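Local coordinates for protein Two-component system sensor histidine kinase (Bacteroides thetaiotaomicron, PDB 3OTT) that probably senses saccharides through its extracellular beta-propeller and beta-sandwich domains and relays the signal as a histidine kinase coupled to sequence-specific DNA binding, at residues A109-D113 against T114-G118; L523-E526 against D527-W531; I581-R584 against K585-D588. One frame throughout, in Å; residues are numbered along the deposited sequence.

Contact 1 of 3, residues A109-D113 against T114-G118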
# COMPACT_ATOMS: atom_id res chain seq x y z
N ALA B 109 -12.16 -5.68 -20.60
CA ALA B 109 -11.05 -5.32 -19.72
C ALA B 109 -11.30 -3.94 -19.23
O ALA B 109 -11.62 -3.04 -20.05
CB ALA B 109 -9.74 -5.38 -20.46
N LEU B 110 -11.20 -3.76 -17.91
CA LEU B 110 -11.32 -2.42 -17.29
C LEU B 110 -10.02 -1.62 -17.33
O LEU B 110 -8.93 -2.20 -17.14
CB LEU B 110 -11.58 -2.58 -15.83
CG LEU B 110 -13.01 -2.56 -15.38
CD1 LEU B 110 -13.03 -3.13 -13.94
CD2 LEU B 110 -13.57 -1.10 -15.48
N GLN B 111 -10.14 -0.31 -17.50
CA GLN B 111 -9.04 0.60 -17.45
C GLN B 111 -9.55 1.77 -16.62
O GLN B 111 -10.16 2.67 -17.15
CB GLN B 111 -8.61 1.06 -18.87
CG GLN B 111 -7.27 1.84 -18.86
CD GLN B 111 -6.95 2.46 -20.18
OE1 GLN B 111 -7.81 2.60 -21.05
NE2 GLN B 111 -5.70 2.80 -20.36
N GLY B 112 -9.33 1.74 -15.30
CA GLY B 112 -9.81 2.79 -14.45
C GLY B 112 -11.32 2.72 -14.49
O GLY B 112 -11.89 1.68 -14.13
N ASP B 113 -11.98 3.77 -14.95
CA ASP B 113 -13.45 3.76 -14.98
C ASP B 113 -13.98 3.67 -16.39
O ASP B 113 -15.04 4.14 -16.67
CB ASP B 113 -13.95 5.00 -14.30
CG ASP B 113 -15.31 4.80 -13.64
OD1 ASP B 113 -15.59 3.70 -13.16
OD2 ASP B 113 -16.07 5.77 -13.57
N THR B 114 -13.18 3.08 -17.28
CA THR B 114 -13.56 2.80 -18.62
C THR B 114 -13.48 1.29 -18.87
O THR B 114 -12.44 0.68 -18.59
CB THR B 114 -12.61 3.51 -19.58
OG1 THR B 114 -12.77 4.92 -19.42
CG2 THR B 114 -13.00 3.19 -20.96
N LEU B 115 -14.55 0.71 -19.42
CA LEU B 115 -14.59 -0.70 -19.79
C LEU B 115 -14.40 -0.87 -21.32
O LEU B 115 -15.20 -0.35 -22.10
CB LEU B 115 -15.92 -1.32 -19.38
CG LEU B 115 -16.15 -2.83 -19.57
CD1 LEU B 115 -15.19 -3.69 -18.73
CD2 LEU B 115 -17.56 -3.25 -19.31
N TRP B 116 -13.34 -1.59 -21.70
CA TRP B 116 -13.04 -1.96 -23.06
C TRP B 116 -13.84 -3.25 -23.41
O TRP B 116 -13.85 -4.21 -22.64
CB TRP B 116 -11.53 -2.25 -23.22
CG TRP B 116 -10.64 -1.01 -23.24
CD1 TRP B 116 -10.17 -0.32 -22.14
CD2 TRP B 116 -10.15 -0.31 -24.40
NE1 TRP B 116 -9.42 0.75 -22.55
CE2 TRP B 116 -9.36 0.78 -23.92
CE3 TRP B 116 -10.24 -0.52 -25.77
CZ2 TRP B 116 -8.69 1.68 -24.79
CZ3 TRP B 116 -9.59 0.41 -26.66
CH2 TRP B 116 -8.82 1.48 -26.14
N LEU B 117 -14.45 -3.26 -24.60
CA LEU B 117 -15.29 -4.34 -25.08
C LEU B 117 -14.75 -4.74 -26.42
O LEU B 117 -14.60 -3.90 -27.32
CB LEU B 117 -16.77 -3.86 -25.32
CG LEU B 117 -17.47 -3.14 -24.15
CD1 LEU B 117 -18.88 -2.55 -24.48
CD2 LEU B 117 -17.52 -4.11 -22.91
N GLY B 118 -14.45 -6.03 -26.55
CA GLY B 118 -14.12 -6.61 -27.84
C GLY B 118 -15.22 -7.54 -28.34
O GLY B 118 -15.68 -8.44 -27.61
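Gln111 and Trp116 meet on one face of a tight hairpin. The indole NE1 of Trp116 donates its N-H to Gln111 OE1 at 2.9 Å, and the bond is nearly straight, 167° at the hydrogen. The oxygen lies in the plane of the indole, at its edge. Seen from the amide, NE1 stands well above the carbonyl plane; the amide and ring planes are 46° apart. Gln111 CG is anti to its own backbone N (chi1 -169°) and the chain runs on extended, which lays the side chain alongside the ring. The other end of the amide is also held, because NE2 bonds to Asn157 OD1. Ala109 O lies at the ring edge too. The same oxygen, Ala109 O, accepts from the backbone N of Trp116 at 2.8 Å. The strands 105-111 and 114-119 form a two-residue beta hairpin closed by a type II' turn from Gln111 to Thr114. They are the first two strands of a four-stranded antiparallel blade of a beta-propeller. Gly112 takes the positive phi at the turn. Gln111 N reaches Thr114 O at 2.7 Å, and Thr114 N answers Gln111 O at 3.1 Å. On the opposite face Leu110 CG rests 4.2 Å from Leu115 CD1. Further out, Trp116 stands edge-to-face with Tyr170 and also touches Phe136, Ile151 and Ile159, which belong to this blade and the next. A leucine in place of Trp116 would probably leave Gln111 OE1 without its indole donor and open a gap against the neighbouring blade. Asp113, at the turn, is bound by the second subunit: OD2 bonds to Tyr327 of that subunit, and OD1 makes a salt bridge with Arg374 of the same subunit.

Contact 2 of 3, residues L523-E526 against D527-W531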
# COMPACT_ATOMS: atom_id res chain seq x y z
N LEU B 523 16.85 -21.04 26.20
CA LEU B 523 15.46 -21.20 26.60
C LEU B 523 15.28 -22.27 27.68
O LEU B 523 16.15 -23.13 27.87
CB LEU B 523 14.53 -21.42 25.39
CG LEU B 523 14.28 -22.69 24.57
CD1 LEU B 523 13.72 -23.88 25.41
CD2 LEU B 523 13.27 -22.41 23.45
N CYS B 524 14.17 -22.16 28.41
CA CYS B 524 13.77 -23.15 29.44
C CYS B 524 12.41 -23.70 29.06
O CYS B 524 11.52 -22.94 28.68
CB CYS B 524 13.66 -22.52 30.82
SG CYS B 524 13.47 -23.73 32.25
N ASP B 525 12.27 -25.03 29.14
CA ASP B 525 11.05 -25.69 28.71
C ASP B 525 10.15 -25.92 29.93
O ASP B 525 10.58 -25.67 31.07
CB ASP B 525 11.37 -26.95 27.87
CG ASP B 525 11.86 -28.16 28.68
OD1 ASP B 525 11.86 -28.19 29.94
OD2 ASP B 525 12.20 -29.17 28.03
N GLU B 526 8.92 -26.36 29.69
CA GLU B 526 7.90 -26.54 30.73
C GLU B 526 8.34 -27.54 31.80
O GLU B 526 7.90 -27.46 32.93
CB GLU B 526 6.56 -26.99 30.11
CG GLU B 526 6.46 -28.50 29.90
CD GLU B 526 5.25 -28.93 29.07
OE1 GLU B 526 4.93 -28.26 28.05
OE2 GLU B 526 4.62 -29.94 29.43
N ASP B 527 9.19 -28.48 31.45
CA ASP B 527 9.69 -29.45 32.46
C ASP B 527 10.86 -28.83 33.24
O ASP B 527 11.47 -29.51 34.08
CB ASP B 527 10.10 -30.78 31.81
CG ASP B 527 8.89 -31.69 31.49
OD1 ASP B 527 8.32 -32.30 32.45
OD2 ASP B 527 8.53 -31.85 30.31
N GLY B 528 11.18 -27.57 32.94
CA GLY B 528 12.35 -26.91 33.51
C GLY B 528 13.77 -27.27 33.05
O GLY B 528 14.75 -27.00 33.79
N LEU B 529 13.93 -27.89 31.88
CA LEU B 529 15.28 -28.17 31.33
C LEU B 529 15.68 -27.00 30.48
O LEU B 529 14.82 -26.33 29.95
CB LEU B 529 15.33 -29.48 30.55
CG LEU B 529 15.10 -30.67 31.50
CD1 LEU B 529 14.19 -31.72 30.94
CD2 LEU B 529 16.39 -31.26 31.86
N LEU B 530 16.98 -26.71 30.39
CA LEU B 530 17.47 -25.59 29.55
C LEU B 530 17.91 -26.05 28.19
O LEU B 530 18.61 -27.03 28.07
CB LEU B 530 18.67 -24.92 30.19
CG LEU B 530 18.56 -23.73 31.13
CD1 LEU B 530 17.29 -23.77 31.86
CD2 LEU B 530 19.71 -23.75 32.10
N TRP B 531 17.61 -25.27 27.18
CA TRP B 531 18.06 -25.56 25.83
C TRP B 531 18.99 -24.44 25.36
O TRP B 531 18.61 -23.23 25.39
CB TRP B 531 16.84 -25.72 24.91
CG TRP B 531 16.04 -26.96 25.25
CD1 TRP B 531 15.13 -27.09 26.22
CD2 TRP B 531 16.16 -28.25 24.64
NE1 TRP B 531 14.62 -28.38 26.26
CE2 TRP B 531 15.25 -29.12 25.30
CE3 TRP B 531 16.96 -28.77 23.59
CZ2 TRP B 531 15.07 -30.46 24.92
CZ3 TRP B 531 16.80 -30.08 23.22
CH2 TRP B 531 15.86 -30.93 23.88
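Asp525 holds the turn and Trp531 together with its two carboxylate oxygens. Asp525 OD1 accepts from Leu529 N at 2.9 Å, with a weaker bond from Asp527 N. Asp525 OD2 accepts from Trp531 NE1 at 3.1 Å, and that bond is almost straight (170°). The oxygen sits at the indole edge, near the ring plane, whereas NE1 approaches from above the carboxylate plane. Asp525 CG lies between the backbone N and the carbonyl carbon (chi1 76°), which turns the carboxylate back over the turn amides. OD2 has a second, charged partner in a salt bridge with Arg584.

The inner end is packed closely. Leu523 lies side by side with Trp531, and Leu523 CD1 comes within 3.6 Å of Trp531 CD1. Met564 and Ile571 of the next sheet touch both, and Cys566 touches Leu523. On the other face Cys524 SG lies 3.6 Å from Gly528 CA and also touches Leu530 CD1.

The outer end is looser. Glu526 and Asp527 are exposed and lie alongside each other, with Glu526 OE2 4.4 Å from Asp527 OD2. The two like charges are probably eased by Arg584, which forms a salt bridge with Asp527 and a long, weak ion pair with Glu526.

Backbone bonds complete the loop: Asp525 N to Leu529 O, and Gly528 N to Asp525 O at 2.7 Å. This is a 3:5 beta hairpin, a type I turn from Asp525 to Gly528 with a G1 beta bulge at the positive-phi Gly528, joining the first two strands of a four-stranded beta-propeller blade.

Contact 3 of 3, residues I581-R584 against K585-D588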
# COMPACT_ATOMS: atom_id res chain seq x y z
N ILE B 581 12.65 -29.74 13.98
CA ILE B 581 11.84 -30.08 15.12
C ILE B 581 12.53 -31.22 15.91
O ILE B 581 12.86 -32.27 15.34
CB ILE B 581 10.48 -30.59 14.62
CG1 ILE B 581 9.78 -29.50 13.80
CG2 ILE B 581 9.61 -31.15 15.82
CD1 ILE B 581 8.28 -29.86 13.41
N ILE B 582 12.70 -31.02 17.21
CA ILE B 582 13.51 -31.92 18.04
C ILE B 582 12.67 -32.37 19.21
O ILE B 582 12.11 -31.55 19.94
CB ILE B 582 14.75 -31.18 18.61
CG1 ILE B 582 15.61 -30.60 17.49
CG2 ILE B 582 15.57 -32.05 19.55
CD1 ILE B 582 16.61 -29.53 18.02
N ASP B 583 12.64 -33.68 19.44
CA ASP B 583 11.80 -34.20 20.49
C ASP B 583 12.45 -33.91 21.82
O ASP B 583 13.63 -34.16 21.99
CB ASP B 583 11.59 -35.71 20.33
CG ASP B 583 10.85 -36.33 21.53
OD1 ASP B 583 11.47 -36.54 22.61
OD2 ASP B 583 9.64 -36.57 21.40
N ARG B 584 11.69 -33.40 22.78
CA ARG B 584 12.29 -32.96 24.03
C ARG B 584 12.88 -34.09 24.90
O ARG B 584 13.75 -33.82 25.73
CB ARG B 584 11.33 -32.08 24.82
CG ARG B 584 11.15 -30.69 24.19
CD ARG B 584 10.47 -29.69 25.17
NE ARG B 584 9.11 -30.04 25.62
CZ ARG B 584 8.79 -30.49 26.85
NH1 ARG B 584 9.71 -30.68 27.78
NH2 ARG B 584 7.52 -30.75 27.16
N LYS B 585 12.41 -35.32 24.73
CA LYS B 585 12.90 -36.43 25.57
C LYS B 585 14.00 -37.24 24.86
O LYS B 585 15.06 -37.46 25.47
CB LYS B 585 11.75 -37.31 26.14
CG LYS B 585 10.86 -36.57 27.21
CD LYS B 585 9.87 -37.56 27.97
CE LYS B 585 8.53 -37.92 27.22
NZ LYS B 585 7.83 -39.25 27.66
N THR B 586 13.80 -37.60 23.59
CA THR B 586 14.81 -38.41 22.88
C THR B 586 15.91 -37.58 22.24
O THR B 586 17.01 -38.07 22.01
CB THR B 586 14.21 -39.26 21.76
OG1 THR B 586 13.73 -38.37 20.73
CG2 THR B 586 13.08 -40.18 22.29
N MET B 587 15.58 -36.34 21.91
CA MET B 587 16.51 -35.42 21.21
C MET B 587 16.76 -35.75 19.72
O MET B 587 17.67 -35.16 19.13
CB MET B 587 17.83 -35.20 21.96
CG MET B 587 17.64 -34.43 23.25
SD MET B 587 19.18 -34.09 24.12
CE MET B 587 19.85 -32.64 23.23
N ASP B 588 15.97 -36.68 19.17
CA ASP B 588 15.79 -36.89 17.74
C ASP B 588 15.43 -35.56 17.03
O ASP B 588 14.40 -34.95 17.32
CB ASP B 588 14.66 -37.93 17.42
CG ASP B 588 15.01 -39.38 17.82
OD1 ASP B 588 16.20 -39.70 18.10
OD2 ASP B 588 14.06 -40.22 17.84
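A single carboxylate oxygen, Asp583 OD1, takes two backbone N-H groups of the residues that follow it. Lys585 N lies 2.6 Å from Asp583 OD1, and Thr586 N lies 2.7 Å from the same oxygen. They come from opposite faces of the carboxylate plane. Lys585 N stands above the plane, and Thr586 N arrives on the anti side with a straight bond of 165°. The bond from Lys585 N to Asp583 OD1 fits an Asx turn, and the whole forms the loop between strands 578-583 and 589-591, the last two of a four-stranded propeller blade. Asp583 CG is anti to the backbone N (chi1 172°), which swings the carboxylate forward over the amides of the loop. The negative charge is likely to be spread over these N-H groups.

The main chain closes the same loop. Met587 N donates to Asp583 O at 2.9 Å, and Asp583 N donates to Asp588 O at 3.0 Å. The latter oxygen also receives the CA-H of Ile582. Met587 has a positive phi, and its side chain packs on Arg540, Gln549 and Ile551. Ile582 sets CG2 against Met587 O.

The strongest polar partner of the Arg584 side chain is Asp525, in the hairpin of the neighbouring blade, and Arg584 NE bonds to Lys568 O. Arg540 NH1 bonds to the carbonyl oxygens of both Arg584 and Lys585, which ties the loop to the neighbouring blade.

Thr586 crosses Asp583 at about a right angle. Thr586 OG1 gives a weak bond to Asp583 OD1. In an ST turn, Thr586 OG1 also accepts from Asp588 N at 3.2 Å.

How the contacts relate
From the N terminus, contact 1 closes the hairpin of strands 105-111 and 114-119 in the first propeller. Much later, contact 2 closes the hairpin of strands 519-524 and 530-534 in the second propeller. Contact 3 then closes the loop after strand 578-583, in the next blade. The three follow in series, and none nests in or crosses another. Contact 1 lies on the opposite side of the chain's centre from the others, about 61 Å from contact 2 and 59 Å from contact 3 between centres. Contacts 2 and 3 are 13 Å apart between centres and touch. Arg584 of contact 3 makes salt bridges with Asp525 and Asp527 of contact 2, tying the adjacent blades.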